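PDB 6OX6: Pa14_01140 from Pseudomonas aeruginosa, which binds the type VI secretion effector Tas1, a (p)ppApp-synthesizing toxin, as its immunity protein and probably keeps it from early activation. Local coordinates for residues T24-H29 against E68-G73. Sequence-based numbering, arbitrary orientation.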
# COMPACT_ATOMS: atom_id res chain seq x y z
N THR B 24 -7.62 3.84 -12.03
CA THR B 24 -7.82 5.28 -12.16
C THR B 24 -9.07 5.72 -11.41
O THR B 24 -10.00 4.95 -11.17
CB THR B 24 -7.91 5.72 -13.64
OG1 THR B 24 -9.18 5.30 -14.21
CG2 THR B 24 -6.77 5.10 -14.44
N TYR B 25 -9.10 7.00 -11.05
CA TYR B 25 -10.22 7.59 -10.32
C TYR B 25 -10.60 8.91 -10.96
O TYR B 25 -9.75 9.60 -11.57
CB TYR B 25 -9.89 7.84 -8.83
CG TYR B 25 -9.67 6.56 -8.04
CD1 TYR B 25 -8.40 6.04 -7.87
CD2 TYR B 25 -10.74 5.85 -7.53
CE1 TYR B 25 -8.20 4.88 -7.18
CE2 TYR B 25 -10.55 4.69 -6.83
CZ TYR B 25 -9.29 4.21 -6.66
OH TYR B 25 -9.09 3.05 -5.96
N ARG B 26 -11.88 9.24 -10.84
CA ARG B 26 -12.43 10.52 -11.25
C ARG B 26 -13.10 11.16 -10.05
O ARG B 26 -13.95 10.55 -9.40
CB ARG B 26 -13.41 10.34 -12.41
CG ARG B 26 -14.21 11.59 -12.76
CD ARG B 26 -15.19 11.30 -13.92
NE ARG B 26 -16.27 10.38 -13.58
CZ ARG B 26 -17.47 10.77 -13.16
NH1 ARG B 26 -17.75 12.07 -13.01
NH2 ARG B 26 -18.41 9.87 -12.88
N TRP B 27 -12.68 12.39 -9.74
CA TRP B 27 -13.29 13.21 -8.71
C TRP B 27 -14.12 14.31 -9.36
O TRP B 27 -13.65 15.02 -10.25
CB TRP B 27 -12.21 13.78 -7.80
CG TRP B 27 -12.59 14.96 -6.94
CD1 TRP B 27 -12.25 16.26 -7.14
CD2 TRP B 27 -13.36 14.93 -5.72
NE1 TRP B 27 -12.76 17.05 -6.14
CE2 TRP B 27 -13.45 16.26 -5.25
CE3 TRP B 27 -13.98 13.91 -4.98
CZ2 TRP B 27 -14.13 16.59 -4.08
CZ3 TRP B 27 -14.66 14.24 -3.81
CH2 TRP B 27 -14.72 15.58 -3.37
N ASP B 28 -15.35 14.45 -8.92
CA ASP B 28 -16.26 15.50 -9.38
C ASP B 28 -16.41 16.46 -8.21
O ASP B 28 -17.02 16.12 -7.19
CB ASP B 28 -17.59 14.87 -9.80
CG ASP B 28 -18.61 15.89 -10.32
OD1 ASP B 28 -18.54 17.10 -9.97
OD2 ASP B 28 -19.51 15.46 -11.05
N HIS B 29 -15.83 17.66 -8.33
CA HIS B 29 -15.82 18.52 -7.15
C HIS B 29 -17.22 19.06 -6.84
O HIS B 29 -17.59 19.17 -5.66
CB HIS B 29 -14.78 19.63 -7.30
CG HIS B 29 -15.24 20.78 -8.15
ND1 HIS B 29 -15.15 20.77 -9.52
CD2 HIS B 29 -15.79 21.97 -7.80
CE1 HIS B 29 -15.63 21.91 -9.99
NE2 HIS B 29 -16.01 22.66 -8.97
N GLU B 68 -9.21 13.82 -20.55
CA GLU B 68 -9.14 13.02 -21.78
C GLU B 68 -8.41 11.70 -21.54
O GLU B 68 -8.87 10.65 -21.98
CB GLU B 68 -8.48 13.82 -22.92
CG GLU B 68 -8.07 12.95 -24.12
CD GLU B 68 -6.66 12.35 -23.96
OE1 GLU B 68 -5.81 13.02 -23.33
OE2 GLU B 68 -6.42 11.20 -24.41
N GLU B 69 -7.27 11.74 -20.84
CA GLU B 69 -6.57 10.49 -20.54
C GLU B 69 -7.46 9.52 -19.77
O GLU B 69 -7.50 8.32 -20.08
CB GLU B 69 -5.30 10.76 -19.73
CG GLU B 69 -4.25 11.54 -20.45
CD GLU B 69 -3.05 11.79 -19.56
OE1 GLU B 69 -2.18 10.90 -19.43
OE2 GLU B 69 -3.04 12.86 -18.92
N TYR B 70 -8.13 10.02 -18.74
CA TYR B 70 -9.04 9.18 -17.98
C TYR B 70 -10.12 8.59 -18.87
O TYR B 70 -10.39 7.39 -18.84
CB TYR B 70 -9.67 9.97 -16.84
CG TYR B 70 -10.68 9.16 -16.05
CD1 TYR B 70 -10.28 8.40 -14.98
CD2 TYR B 70 -12.03 9.14 -16.40
CE1 TYR B 70 -11.17 7.67 -14.25
CE2 TYR B 70 -12.94 8.40 -15.68
CZ TYR B 70 -12.50 7.66 -14.61
OH TYR B 70 -13.36 6.92 -13.87
N GLU B 71 -10.76 9.44 -19.69
CA GLU B 71 -11.87 8.95 -20.49
C GLU B 71 -11.41 8.01 -21.58
O GLU B 71 -12.14 7.08 -21.95
CB GLU B 71 -12.64 10.13 -21.09
CG GLU B 71 -13.38 10.90 -20.03
CD GLU B 71 -14.13 12.08 -20.61
OE1 GLU B 71 -14.13 12.22 -21.85
OE2 GLU B 71 -14.73 12.86 -19.82
N THR B 72 -10.20 8.21 -22.11
CA THR B 72 -9.68 7.26 -23.08
C THR B 72 -9.42 5.91 -22.43
O THR B 72 -9.76 4.86 -23.00
CB THR B 72 -8.40 7.80 -23.71
OG1 THR B 72 -8.69 9.05 -24.36
CG2 THR B 72 -7.90 6.83 -24.73
N GLY B 73 -8.84 5.91 -21.24
CA GLY B 73 -8.59 4.69 -20.52
C GLY B 73 -7.25 4.06 -20.85
O GLY B 73 -6.56 4.43 -21.80
O HOH W 1 -9.24 5.43 -16.92
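Y70 reaches from helix 67-72 onto strand 23-28 and lays its ring across the backbone between T24 and R26, accounting for most of the 185 Å² buried here. CG of Y70 stands anti to the backbone N (chi1 177°), which carries the ring out from the helix to the sheet.

The nonpolar part of the contact is a CH-pi interaction. CB of R26 sits over one face of the Y70 ring, 3.9 Å from its centroid and displaced toward the phenol end, where it lies 3.6 Å from CZ. The long R26 chain crosses the tyrosine at about a right angle, bends at chi3 (67°), and brings its guanidinium with one edge toward CE2, the two planes 61° apart. At the ring's CE1 corner the strand meets it from both sides: OG1 of T24 comes in obliquely, 3.1 Å from CE1, on the side away from R26 CB, and the carbonyl carbon of Y25, 3.6 Å from CE1, on the side of that CB. The small, beta-branched T24 suits a strand position this close to an aromatic ring.

The polar link runs through water. One molecule donates to OG1 of T24 at 2.7 Å and to the backbone O of Y70 at 3.0 Å, joining strand to helix. T24 OG1 also hydrogen-bonds to the carbonyl of R37 on the adjoining strand 33-38. OE2 of E43 joins the phenol and the guanidinium, meeting Y70 OH by a hydrogen bond and R26 NE by a salt bridge.

The chemistry thus divides along each residue: apolar surfaces of tyrosine and arginine pack the C-terminal helix against the four-stranded antiparallel sheet, while their polar ends share one carboxylate oxygen. That charge probably stabilises the arginine cation and polarises the phenol O-H, and the shared oxygen should limit how far either side chain can turn.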